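Local coordinates for agarase (Pseudoalteromonas fuliginea, PDB 6XJ9), which probably hydrolyses the glycosidic linkages of agarose, as a glycoside hydrolase of family GH50 from a marine bacterium, at residues A[452-457]-A[505-510]; A[614-619]-A[637-642]; A[629-634]-A[658-663]; A[663-668]-A[708-713]. All blocks are in the same frame, centred on the assembly; numbering follows the deposited sequence.

Contact 1 of 4, residues A[452-457]-A[505-510]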
loop_
_atom_site.group_PDB
_atom_site.type_symbol
_atom_site.label_atom_id
_atom_site.label_comp_id
_atom_site.label_asym_id
_atom_site.label_seq_id
_atom_site.Cartn_x
_atom_site.Cartn_y
_atom_site.Cartn_z
ATOM N N ASN A 452 31.191 12.076 -7.880
ATOM C CA ASN A 452 31.931 11.619 -6.718
ATOM C C ASN A 452 33.359 11.266 -7.116
ATOM O O ASN A 452 33.623 10.902 -8.257
ATOM C CB ASN A 452 31.264 10.396 -6.088
ATOM C CG ASN A 452 31.441 9.143 -6.917
ATOM O OD1 ASN A 452 30.672 8.881 -7.850
ATOM N ND2 ASN A 452 32.465 8.374 -6.603
ATOM N N GLY A 453 34.262 11.367 -6.140
ATOM C CA GLY A 453 35.570 10.733 -6.195
ATOM C C GLY A 453 35.993 10.230 -4.816
ATOM O O GLY A 453 35.440 10.669 -3.808
ATOM N N TRP A 454 36.922 9.261 -4.807
ATOM C CA TRP A 454 37.584 8.758 -3.616
ATOM C C TRP A 454 39.039 9.204 -3.665
ATOM O O TRP A 454 39.705 8.966 -4.667
ATOM C CB TRP A 454 37.580 7.224 -3.593
ATOM C CG TRP A 454 36.251 6.546 -3.669
ATOM C CD1 TRP A 454 35.652 6.020 -4.779
ATOM C CD2 TRP A 454 35.374 6.270 -2.564
ATOM N NE1 TRP A 454 34.447 5.462 -4.448
ATOM C CE2 TRP A 454 34.246 5.604 -3.096
ATOM C CE3 TRP A 454 35.423 6.537 -1.188
ATOM C CZ2 TRP A 454 33.188 5.183 -2.291
ATOM C CZ3 TRP A 454 34.375 6.125 -0.397
ATOM C CH2 TRP A 454 33.268 5.464 -0.944
ATOM N N ILE A 455 39.541 9.790 -2.573
ATOM C CA ILE A 455 40.963 10.085 -2.479
ATOM C C ILE A 455 41.689 8.870 -1.903
ATOM O O ILE A 455 41.527 8.519 -0.729
ATOM C CB ILE A 455 41.248 11.384 -1.701
ATOM C CG1 ILE A 455 40.551 12.578 -2.367
ATOM C CG2 ILE A 455 42.746 11.609 -1.605
ATOM C CD1 ILE A 455 40.685 13.875 -1.594
ATOM N N ILE A 456 42.476 8.234 -2.774
ATOM C CA ILE A 456 43.182 7.000 -2.486
ATOM C C ILE A 456 44.625 7.205 -2.923
ATOM O O ILE A 456 44.873 7.898 -3.905
ATOM C CB ILE A 456 42.537 5.820 -3.245
ATOM C CG1 ILE A 456 41.100 5.542 -2.799
ATOM C CG2 ILE A 456 43.403 4.572 -3.199
ATOM C CD1 ILE A 456 40.932 5.181 -1.341
ATOM N N GLY A 457 45.565 6.590 -2.204
ATOM C CA GLY A 457 46.966 6.756 -2.559
ATOM C C GLY A 457 47.912 6.147 -1.535
ATOM O O GLY A 457 47.483 5.472 -0.599
ATOM N N PHE A 505 30.603 14.998 -4.385
ATOM C CA PHE A 505 30.955 14.421 -3.100
ATOM C C PHE A 505 32.360 13.845 -3.229
ATOM O O PHE A 505 32.667 13.165 -4.206
ATOM C CB PHE A 505 29.989 13.292 -2.742
ATOM C CG PHE A 505 28.533 13.647 -2.583
ATOM C CD1 PHE A 505 28.073 14.308 -1.451
ATOM C CD2 PHE A 505 27.602 13.237 -3.533
ATOM C CE1 PHE A 505 26.724 14.601 -1.309
ATOM C CE2 PHE A 505 26.252 13.500 -3.372
ATOM C CZ PHE A 505 25.809 14.180 -2.257
ATOM N N ILE A 506 33.236 14.173 -2.275
ATOM C CA ILE A 506 34.543 13.535 -2.241
ATOM C C ILE A 506 34.638 12.699 -0.962
ATOM O O ILE A 506 34.449 13.216 0.136
ATOM C CB ILE A 506 35.684 14.570 -2.372
ATOM C CG1 ILE A 506 35.592 15.347 -3.691
ATOM C CG2 ILE A 506 37.046 13.896 -2.223
ATOM C CD1 ILE A 506 36.004 14.547 -4.916
ATOM N N ASP A 507 34.918 11.398 -1.132
ATOM C CA ASP A 507 35.021 10.420 -0.049
ATOM C C ASP A 507 33.641 10.155 0.558
ATOM O O ASP A 507 32.645 10.743 0.136
ATOM C CB ASP A 507 36.106 10.793 0.977
ATOM C CG ASP A 507 37.523 10.745 0.424
ATOM O OD1 ASP A 507 38.381 11.522 0.887
ATOM O OD2 ASP A 507 37.758 9.951 -0.486
ATOM N N ASN A 508 33.587 9.273 1.567
ATOM C CA ASN A 508 32.314 8.861 2.139
ATOM C C ASN A 508 32.590 8.211 3.485
ATOM O O ASN A 508 33.359 7.258 3.560
ATOM C CB ASN A 508 31.537 7.935 1.183
ATOM C CG ASN A 508 30.291 7.314 1.777
ATOM O OD1 ASN A 508 29.248 7.963 1.878
ATOM N ND2 ASN A 508 30.376 6.046 2.165
ATOM N N GLU A 509 31.962 8.739 4.543
ATOM C CA GLU A 509 32.007 8.133 5.867
ATOM C C GLU A 509 33.440 7.768 6.265
ATOM O O GLU A 509 33.707 6.653 6.706
ATOM C CB GLU A 509 31.075 6.919 5.961
ATOM C CG GLU A 509 29.627 7.222 5.614
ATOM C CD GLU A 509 28.653 6.105 5.957
ATOM O OE1 GLU A 509 29.124 4.974 6.249
ATOM O OE2 GLU A 509 27.428 6.373 5.951
ATOM N N LYS A 510 34.353 8.731 6.130
ATOM C CA LYS A 510 35.703 8.575 6.643
ATOM C C LYS A 510 35.657 8.468 8.168
ATOM O O LYS A 510 34.781 9.030 8.820
ATOM C CB LYS A 510 36.584 9.751 6.202
ATOM C CG LYS A 510 36.698 9.929 4.688
ATOM C CD LYS A 510 37.817 10.873 4.273
ATOM C CE LYS A 510 39.184 10.230 4.366
ATOM N NZ LYS A 510 39.290 9.085 3.432
HETATM O O HOH W 1 38.796 7.640 0.299
#

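Contact 2 of 4, residues A[614-619]-A[637-642]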
loop_
_atom_site.group_PDB
_atom_site.type_symbol
_atom_site.label_atom_id
_atom_site.label_comp_id
_atom_site.label_asym_id
_atom_site.label_seq_id
_atom_site.Cartn_x
_atom_site.Cartn_y
_atom_site.Cartn_z
ATOM N N MET A 614 29.528 22.942 -7.112
ATOM C CA MET A 614 29.488 22.911 -5.657
ATOM C C MET A 614 30.281 21.715 -5.143
ATOM O O MET A 614 30.226 20.632 -5.720
ATOM C CB MET A 614 28.051 22.800 -5.147
ATOM C CG MET A 614 27.260 24.077 -5.349
ATOM S SD MET A 614 25.657 23.943 -4.547
ATOM C CE MET A 614 24.858 22.688 -5.547
ATOM N N TYR A 615 30.990 21.941 -4.031
ATOM C CA TYR A 615 31.674 20.903 -3.281
ATOM C C TYR A 615 30.795 20.536 -2.090
ATOM O O TYR A 615 30.461 21.402 -1.286
ATOM C CB TYR A 615 33.059 21.411 -2.871
ATOM C CG TYR A 615 33.781 20.564 -1.855
ATOM C CD1 TYR A 615 33.702 19.182 -1.889
ATOM C CD2 TYR A 615 34.580 21.155 -0.884
ATOM C CE1 TYR A 615 34.381 18.398 -0.972
ATOM C CE2 TYR A 615 35.266 20.390 0.040
ATOM C CZ TYR A 615 35.164 19.010 -0.004
ATOM O OH TYR A 615 35.827 18.248 0.913
ATOM N N LEU A 616 30.423 19.253 -2.000
ATOM C CA LEU A 616 29.333 18.800 -1.151
ATOM C C LEU A 616 29.855 18.035 0.059
ATOM O O LEU A 616 29.079 17.351 0.733
ATOM C CB LEU A 616 28.415 17.888 -1.972
ATOM C CG LEU A 616 27.843 18.516 -3.238
ATOM C CD1 LEU A 616 27.138 17.447 -4.064
ATOM C CD2 LEU A 616 26.877 19.647 -2.884
ATOM N N GLY A 617 31.162 18.141 0.325
ATOM C CA GLY A 617 31.712 17.539 1.532
ATOM C C GLY A 617 31.950 16.041 1.390
ATOM O O GLY A 617 32.177 15.554 0.284
ATOM N N ALA A 618 31.885 15.322 2.525
ATOM C CA ALA A 618 32.465 13.990 2.639
ATOM C C ALA A 618 31.514 12.990 3.300
ATOM O O ALA A 618 31.950 11.915 3.701
ATOM C CB ALA A 618 33.780 14.068 3.385
ATOM N N ARG A 619 30.237 13.350 3.407
ATOM C CA ARG A 619 29.146 12.445 3.743
ATOM C C ARG A 619 29.384 11.826 5.124
ATOM O O ARG A 619 29.694 10.633 5.247
ATOM C CB ARG A 619 28.960 11.384 2.646
ATOM C CG ARG A 619 28.783 11.930 1.236
ATOM C CD ARG A 619 29.101 10.884 0.172
ATOM N NE ARG A 619 28.107 9.820 0.125
ATOM C CZ ARG A 619 26.875 9.967 -0.343
ATOM N NH1 ARG A 619 26.468 11.152 -0.803
ATOM N NH2 ARG A 619 26.060 8.927 -0.354
ATOM N N VAL A 637 32.968 23.822 2.411
ATOM C CA VAL A 637 31.991 23.177 1.542
ATOM C C VAL A 637 30.853 24.133 1.204
ATOM O O VAL A 637 30.544 25.037 1.968
ATOM C CB VAL A 637 31.452 21.878 2.169
ATOM C CG1 VAL A 637 32.600 20.975 2.615
ATOM C CG2 VAL A 637 30.515 22.156 3.341
ATOM N N ASP A 638 30.203 23.878 0.062
ATOM C CA ASP A 638 29.014 24.612 -0.345
ATOM C C ASP A 638 27.809 24.032 0.390
ATOM O O ASP A 638 26.886 24.759 0.763
ATOM C CB ASP A 638 28.833 24.541 -1.864
ATOM C CG ASP A 638 29.936 25.275 -2.602
ATOM O OD1 ASP A 638 29.915 26.520 -2.583
ATOM O OD2 ASP A 638 30.818 24.603 -3.158
ATOM N N VAL A 639 27.830 22.712 0.573
ATOM C CA VAL A 639 26.749 21.995 1.242
ATOM C C VAL A 639 27.405 20.950 2.134
ATOM O O VAL A 639 28.324 20.267 1.683
ATOM C CB VAL A 639 25.785 21.326 0.234
ATOM C CG1 VAL A 639 24.605 20.638 0.922
ATOM C CG2 VAL A 639 25.275 22.298 -0.826
ATOM N N ILE A 640 26.937 20.837 3.384
ATOM C CA ILE A 640 27.437 19.813 4.291
ATOM C C ILE A 640 26.594 18.554 4.103
ATOM O O ILE A 640 25.378 18.588 4.288
ATOM C CB ILE A 640 27.443 20.244 5.774
ATOM C CG1 ILE A 640 27.888 21.690 6.000
ATOM C CG2 ILE A 640 28.315 19.293 6.573
ATOM C CD1 ILE A 640 27.691 22.156 7.435
ATOM N N SER A 641 27.259 17.440 3.764
ATOM C CA SER A 641 26.578 16.181 3.499
ATOM C C SER A 641 26.728 15.222 4.687
ATOM O O SER A 641 27.779 15.175 5.327
ATOM C CB SER A 641 27.086 15.565 2.216
ATOM O OG SER A 641 28.503 15.459 2.248
ATOM N N PHE A 642 25.639 14.499 4.989
ATOM C CA PHE A 642 25.553 13.507 6.052
ATOM C C PHE A 642 24.765 12.301 5.540
ATOM O O PHE A 642 23.851 12.469 4.743
ATOM C CB PHE A 642 24.759 14.048 7.245
ATOM C CG PHE A 642 25.298 15.314 7.864
ATOM C CD1 PHE A 642 24.919 16.556 7.372
ATOM C CD2 PHE A 642 26.178 15.263 8.943
ATOM C CE1 PHE A 642 25.395 17.721 7.958
ATOM C CE2 PHE A 642 26.654 16.427 9.530
ATOM C CZ PHE A 642 26.271 17.652 9.025
HETATM O O HOH W 2 30.241 16.487 4.651
#

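Contact 3 of 4, residues A[629-634]-A[658-663]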
loop_
_atom_site.group_PDB
_atom_site.type_symbol
_atom_site.label_atom_id
_atom_site.label_comp_id
_atom_site.label_asym_id
_atom_site.label_seq_id
_atom_site.Cartn_x
_atom_site.Cartn_y
_atom_site.Cartn_z
ATOM N N VAL A 629 34.807 18.389 13.294
ATOM C CA VAL A 629 35.002 18.022 11.903
ATOM C C VAL A 629 33.921 18.719 11.082
ATOM O O VAL A 629 34.208 19.247 10.006
ATOM C CB VAL A 629 34.997 16.487 11.740
ATOM C CG1 VAL A 629 35.095 16.061 10.279
ATOM C CG2 VAL A 629 36.110 15.843 12.562
ATOM N N VAL A 630 32.690 18.756 11.613
ATOM C CA VAL A 630 31.598 19.418 10.914
ATOM C C VAL A 630 31.912 20.913 10.794
ATOM O O VAL A 630 31.717 21.523 9.741
ATOM C CB VAL A 630 30.230 19.213 11.596
ATOM C CG1 VAL A 630 29.146 19.992 10.860
ATOM C CG2 VAL A 630 29.838 17.757 11.698
ATOM N N LYS A 631 32.387 21.485 11.904
ATOM C CA LYS A 631 32.761 22.889 11.981
ATOM C C LYS A 631 33.855 23.190 10.959
ATOM O O LYS A 631 33.761 24.172 10.237
ATOM C CB LYS A 631 33.136 23.287 13.416
ATOM C CG LYS A 631 33.542 24.744 13.598
ATOM C CD LYS A 631 34.061 25.062 14.999
ATOM C CE LYS A 631 34.776 26.396 15.044
ATOM N NZ LYS A 631 35.188 26.747 16.423
ATOM N N ALA A 632 34.884 22.339 10.888
ATOM C CA ALA A 632 35.967 22.559 9.940
ATOM C C ALA A 632 35.417 22.547 8.516
ATOM O O ALA A 632 35.752 23.424 7.719
ATOM C CB ALA A 632 37.064 21.534 10.124
ATOM N N SER A 633 34.532 21.582 8.215
ATOM C CA SER A 633 33.980 21.451 6.874
ATOM C C SER A 633 33.180 22.687 6.450
ATOM O O SER A 633 33.207 23.081 5.280
ATOM C CB SER A 633 33.174 20.180 6.733
ATOM O OG SER A 633 31.860 20.343 7.233
ATOM N N ALA A 634 32.469 23.292 7.410
ATOM C CA ALA A 634 31.539 24.381 7.139
ATOM C C ALA A 634 32.248 25.592 6.533
ATOM O O ALA A 634 31.623 26.383 5.844
ATOM C CB ALA A 634 30.789 24.750 8.398
ATOM N N SER A 658 22.480 25.113 13.170
ATOM C CA SER A 658 22.294 26.541 13.350
ATOM C C SER A 658 23.618 27.229 13.704
ATOM O O SER A 658 23.745 28.436 13.584
ATOM C CB SER A 658 21.220 26.794 14.377
ATOM O OG SER A 658 21.602 26.256 15.636
ATOM N N GLN A 659 24.629 26.448 14.092
ATOM C CA GLN A 659 25.965 26.954 14.381
ATOM C C GLN A 659 26.621 27.532 13.121
ATOM O O GLN A 659 27.426 28.455 13.231
ATOM C CB GLN A 659 26.813 25.818 14.954
ATOM C CG GLN A 659 28.013 26.256 15.788
ATOM C CD GLN A 659 28.662 25.069 16.463
ATOM O OE1 GLN A 659 27.997 24.129 16.902
ATOM N NE2 GLN A 659 29.979 25.092 16.542
ATOM N N PHE A 660 26.283 27.001 11.933
ATOM C CA PHE A 660 27.064 27.285 10.733
ATOM C C PHE A 660 26.270 28.033 9.671
ATOM O O PHE A 660 26.867 28.612 8.774
ATOM C CB PHE A 660 27.567 25.989 10.093
ATOM C CG PHE A 660 28.154 25.053 11.109
ATOM C CD1 PHE A 660 29.286 25.417 11.830
ATOM C CD2 PHE A 660 27.529 23.853 11.398
ATOM C CE1 PHE A 660 29.807 24.575 12.800
ATOM C CE2 PHE A 660 28.059 23.007 12.363
ATOM C CZ PHE A 660 29.197 23.368 13.056
ATOM N N ASP A 661 24.937 27.951 9.740
ATOM C CA ASP A 661 24.056 28.493 8.718
ATOM C C ASP A 661 24.550 28.089 7.326
ATOM O O ASP A 661 24.650 28.913 6.417
ATOM C CB ASP A 661 23.864 30.005 8.898
ATOM C CG ASP A 661 22.667 30.574 8.152
ATOM O OD1 ASP A 661 21.673 29.824 7.909
ATOM O OD2 ASP A 661 22.739 31.757 7.796
ATOM N N LYS A 662 24.847 26.798 7.163
ATOM C CA LYS A 662 25.140 26.239 5.853
ATOM C C LYS A 662 23.971 25.347 5.439
ATOM O O LYS A 662 23.320 24.774 6.309
ATOM C CB LYS A 662 26.419 25.398 5.937
ATOM C CG LYS A 662 27.716 26.196 5.923
ATOM C CD LYS A 662 28.132 26.506 4.509
ATOM C CE LYS A 662 29.127 27.639 4.418
ATOM N NZ LYS A 662 29.871 27.547 3.144
ATOM N N PRO A 663 23.696 25.138 4.126
ATOM C CA PRO A 663 22.734 24.110 3.707
ATOM C C PRO A 663 23.384 22.731 3.880
ATOM O O PRO A 663 24.615 22.605 3.869
ATOM C CB PRO A 663 22.470 24.420 2.222
ATOM C CG PRO A 663 23.740 25.137 1.753
ATOM C CD PRO A 663 24.312 25.830 2.979
#

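Contact 4 of 4, residues A[663-668]-A[708-713]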
loop_
_atom_site.group_PDB
_atom_site.type_symbol
_atom_site.label_atom_id
_atom_site.label_comp_id
_atom_site.label_asym_id
_atom_site.label_seq_id
_atom_site.Cartn_x
_atom_site.Cartn_y
_atom_site.Cartn_z
ATOM N N PRO A 663 23.696 25.138 4.126
ATOM C CA PRO A 663 22.734 24.110 3.707
ATOM C C PRO A 663 23.384 22.731 3.880
ATOM O O PRO A 663 24.615 22.605 3.869
ATOM C CB PRO A 663 22.470 24.420 2.222
ATOM C CG PRO A 663 23.740 25.137 1.753
ATOM C CD PRO A 663 24.312 25.830 2.979
ATOM N N ALA A 664 22.541 21.708 4.050
ATOM C CA ALA A 664 22.973 20.338 4.298
ATOM C C ALA A 664 22.258 19.394 3.336
ATOM O O ALA A 664 21.185 19.703 2.831
ATOM C CB ALA A 664 22.696 19.954 5.740
ATOM N N ILE A 665 22.865 18.231 3.069
ATOM C CA ILE A 665 22.185 17.254 2.238
ATOM C C ILE A 665 22.320 15.882 2.893
ATOM O O ILE A 665 23.337 15.606 3.534
ATOM C CB ILE A 665 22.701 17.308 0.777
ATOM C CG1 ILE A 665 21.853 16.420 -0.147
ATOM C CG2 ILE A 665 24.188 16.955 0.702
ATOM C CD1 ILE A 665 22.193 16.538 -1.626
ATOM N N ILE A 666 21.267 15.058 2.781
ATOM C CA ILE A 666 21.339 13.668 3.217
ATOM C C ILE A 666 21.831 12.823 2.040
ATOM O O ILE A 666 21.210 12.811 0.970
ATOM C CB ILE A 666 19.996 13.152 3.792
ATOM C CG1 ILE A 666 19.639 13.804 5.130
ATOM C CG2 ILE A 666 20.022 11.640 3.936
ATOM C CD1 ILE A 666 20.541 13.388 6.286
ATOM N N GLY A 667 22.954 12.131 2.251
ATOM C CA GLY A 667 23.584 11.319 1.218
ATOM C C GLY A 667 22.898 9.974 1.000
ATOM O O GLY A 667 22.872 9.474 -0.124
ATOM N N GLU A 668 22.391 9.390 2.094
ATOM C CA GLU A 668 21.802 8.060 2.094
ATOM C C GLU A 668 20.803 7.949 3.243
ATOM O O GLU A 668 21.017 8.520 4.308
ATOM C CB GLU A 668 22.831 6.941 2.300
ATOM C CG GLU A 668 24.061 7.021 1.422
ATOM C CD GLU A 668 25.218 6.101 1.781
ATOM O OE1 GLU A 668 25.023 5.149 2.558
ATOM O OE2 GLU A 668 26.321 6.338 1.278
ATOM N N TYR A 708 17.597 23.793 7.130
ATOM C CA TYR A 708 18.977 23.664 6.672
ATOM C C TYR A 708 19.098 22.679 5.511
ATOM O O TYR A 708 19.906 22.885 4.605
ATOM C CB TYR A 708 19.923 23.350 7.835
ATOM C CG TYR A 708 19.967 24.484 8.819
ATOM C CD1 TYR A 708 20.739 25.607 8.568
ATOM C CD2 TYR A 708 19.160 24.478 9.946
ATOM C CE1 TYR A 708 20.756 26.679 9.446
ATOM C CE2 TYR A 708 19.176 25.533 10.843
ATOM C CZ TYR A 708 19.965 26.640 10.583
ATOM O OH TYR A 708 19.957 27.690 11.446
ATOM N N PHE A 709 18.278 21.628 5.514
ATOM C CA PHE A 709 18.437 20.594 4.501
ATOM C C PHE A 709 17.783 21.000 3.187
ATOM O O PHE A 709 16.699 21.575 3.194
ATOM C CB PHE A 709 17.915 19.253 5.011
ATOM C CG PHE A 709 18.911 18.530 5.875
ATOM C CD1 PHE A 709 18.940 18.735 7.250
ATOM C CD2 PHE A 709 19.825 17.653 5.317
ATOM C CE1 PHE A 709 19.834 18.046 8.050
ATOM C CE2 PHE A 709 20.741 16.992 6.122
ATOM C CZ PHE A 709 20.751 17.185 7.487
ATOM N N ILE A 710 18.461 20.681 2.072
ATOM C CA ILE A 710 18.014 21.030 0.734
ATOM C C ILE A 710 17.785 19.766 -0.097
ATOM O O ILE A 710 17.683 19.828 -1.324
ATOM C CB ILE A 710 18.988 22.033 0.064
ATOM C CG1 ILE A 710 20.451 21.569 0.030
ATOM C CG2 ILE A 710 18.883 23.376 0.767
ATOM C CD1 ILE A 710 20.744 20.335 -0.796
ATOM N N GLY A 711 17.709 18.609 0.571
ATOM C CA GLY A 711 17.445 17.379 -0.155
ATOM C C GLY A 711 18.005 16.140 0.532
ATOM O O GLY A 711 18.674 16.221 1.566
ATOM N N ALA A 712 17.708 14.995 -0.079
ATOM C CA ALA A 712 18.097 13.694 0.441
ATOM C C ALA A 712 18.102 12.694 -0.707
ATOM O O ALA A 712 17.229 12.736 -1.572
ATOM C CB ALA A 712 17.130 13.257 1.516
ATOM N N HIS A 713 19.083 11.791 -0.682
ATOM C CA HIS A 713 19.176 10.729 -1.664
ATOM C C HIS A 713 18.944 9.377 -0.978
ATOM O O HIS A 713 19.489 9.110 0.093
ATOM C CB HIS A 713 20.521 10.804 -2.394
ATOM C CG HIS A 713 20.676 11.943 -3.352
ATOM N ND1 HIS A 713 21.802 12.756 -3.349
ATOM C CD2 HIS A 713 19.876 12.395 -4.343
ATOM C CE1 HIS A 713 21.684 13.672 -4.289
ATOM N NE2 HIS A 713 20.501 13.482 -4.917
HETATM O O HOH W 3 24.086 11.134 -2.356
#

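Contact 1 of 4, residues A[452-457]-A[505-510]
The indole of Trp454 and the amide of Asn508 lie alongside each other, pointing the same way with their planes 90° apart. What touches is the stem of the amide: Asn508 CB is 3.7 Å from Trp454 CH2 and approaches the ring obliquely. The carboxylate of Asp507, inclined by 35° to the indole, is the flat group that carries the polar part. Its OD2 takes the backbone N-H of Ile455 on the syn side, with Ile455 N to Asp507 OD2 at 2.7 Å, and a water that also donates to Ile455 O makes a second bond to this oxygen. On the other oxygen, Tyr598 OH is hydrogen-bonded to Asp507 OD1 and the ammonium of Lys510 forms only a long salt bridge. Asp507 CG stands beside its own backbone N (chi1 -66°), which turns the carboxylate back onto the chain just beyond Gly453.

Next to the carboxylate, two strand ends pair in parallel. Gly453 N donates to Phe505 O at 3.1 Å, and Asp507 N returns a nearly straight bond to Gly453 O at 2.8 Å. A side chain at Gly453 would probably press on Ile506 CD1, which already lies 3.8 Å from Gly453 N. Ile455 CD1 meets Ile506 CG2 at 3.7 Å, the two side chains crossing at a slant.

Asn508 OD1 accepts from Arg619 NE. Strands 449-453 and 501-506 are adjacent and parallel, with helix 478-495 between them in sequence, a beta-alpha-beta crossover. Ile455 and Ile506 pack on that helix through Ala484 and Val488, and both also touch Val602 of helix 584-609.

Contact 2 of 4, residues A[614-619]-A[637-642]
Leu616 and Val639 run side by side in the same direction, with Leu616 CD2 3.7 Å from Val639 CB. Met614 joins them more loosely, its SD coming 4.1 Å from Val639 CG2. On the other side of the backbone, Val637 CG1 lies over one face of the Tyr615 ring, 4.2 Å from its centroid and 28° off the ring normal, a CH-pi contact. The same methyl sits 3.7 Å from Gly617 CA, where a CB would probably sit tightly against Ser641 OG.

Around this apolar centre lie two polar clamps. At one end Asp638 and Tyr615 bind each other twice: Tyr615 N donates to the anti lone pair of Asp638 OD2 at 2.8 Å, and Asp638 N donates to Tyr615 O, also at 2.8 Å. Asp638 CG is anti to its carbonyl carbon (chi1 -67°), which carries OD2 back to the N-H of Tyr615. With an alanine here the carboxylate is gone, which would probably leave Tyr615 N without its acceptor and take away the oxygen that lies against Met614 CA. At the other end Ser641 OG bridges the turn, donating to Leu616 O, in a bond modelled too short for its length to be trusted, and accepting from Arg619 N at 3.0 Å. A water spans Ala618 N and Ser641 O. Away from this water, the guanidinium of Arg619 is tied to Asn508 and, by a salt bridge, to Glu668.

Side-chain bonds and a few backbone bonds, without a regular ladder, thus join strand 614-615, paired with 501-506, to strand 640-643, paired with 664-666. Such a seam between parallel strands is consistent with the (beta/alpha)8 barrel expected of a GH50 catalytic domain.

Contact 3 of 4, residues A[629-634]-A[658-663]
With CG turned opposite its carbonyl carbon (chi1 -46°), the ring of Phe660 reaches helix 627-634, while Val630 has CG1 anti to its N (chi1 177°), placing that methyl against the ring's far end. The evidence is in the separations: Val630 CG1 to Phe660 CE2 is 3.5 Å, and Lys631 CA to Phe660 CE1 is also 3.5 Å. Ala634 CB meets the near end, 3.8 Å from Phe660 CG. The helix therefore touches the ring obliquely along its length, through residues one turn apart. One face of the ring is covered from its own segment by Gln659 CB, 3.8 Å above the plane and over the centre.

Lys662 closes the other end. Its chain bends at CB-CG, and Lys662 CE comes 3.1 Å from Ala634 O; the ammonium makes its hydrogen bond with Val637 O. Within the helix, Val630 O receives both Ala634 N and Ser633 OG from the same side of its carbonyl plane, the hydroxyl bond being 2.8 Å from Ser633 OG to Val630 O.

The loop leading from helix 651-654 into strand 664-666 is thus laid along one flank of helix 627-634. Elsewhere on that helix, Val629 and Ser633 pack on Phe599 of helix 584-609 and on Phe620, and Val630 reaches Phe642 of strand 640-643.

Contact 4 of 4, residues A[663-668]-A[708-713]
Strands 664-666 and 709-713 run parallel, 18° apart in direction, and exchange four backbone bonds, from Ala664 N to Tyr708 O at 2.9 Å through to His713 N to Ile666 O at 2.9 Å, with a beta bulge between: Ala664 pairs with Phe709 but Ile666 with Ala712. Gly711, whose backbone angles would jam a side chain against the preceding carbonyl, lies within the bulge.

On the face carrying Ala664, Ile666 and Ala712, the Phe709 ring packs against the neighbouring strand. Ala664 CB stands over one of its faces, 3.7 Å from the centroid and 15° off the normal, while Ile665 C lies at the edge, in the ring plane. Ile666 CG1 comes 3.5 Å from Phe709 CE2, and Ile666 CB meets Ala712 CB at 3.7 Å. A serine in place of the ring would probably open a gap beside Ala664 and Ile666 and leave Trp654 without its edge-to-face partner.

These are neighbouring parallel strands, linked through helix 689-704 in a beta-alpha-beta crossover, as expected in a (beta/alpha)8 barrel; Tyr699 and Met700 of that helix pack on Ile666 and Ala712 respectively. Ile665 turns its CG1 anti to N (chi1 -172°), bringing CD1 3.9 Å from His713 CE1. A water joins His713 ND1 to Gly667 O, and His713 NE2 is hydrogen-bonded to Ser432 OG.

From the N terminus, contact 1 closes first, bringing strand 501-506 back beside 449-453 after the excursion through helix 478-495. Contact 2 opens a hundred residues later, returning the chain from helix 627-634 to the end of strand 614-615. Contact 3 crosses it, because 629-634 lies inside the contact 2 loop and 658-663 beyond it. Contact 4 begins at Pro663, the residue it shares with contact 3, and closes over helix 689-704. None is nested in another. Contacts 1 and 2 meet through strands 501-506 and 614-615, contacts 2 and 4 through strands 640-643 and 664-666, so parallel strands are joined in succession while contact 3 ties an outer helix alongside.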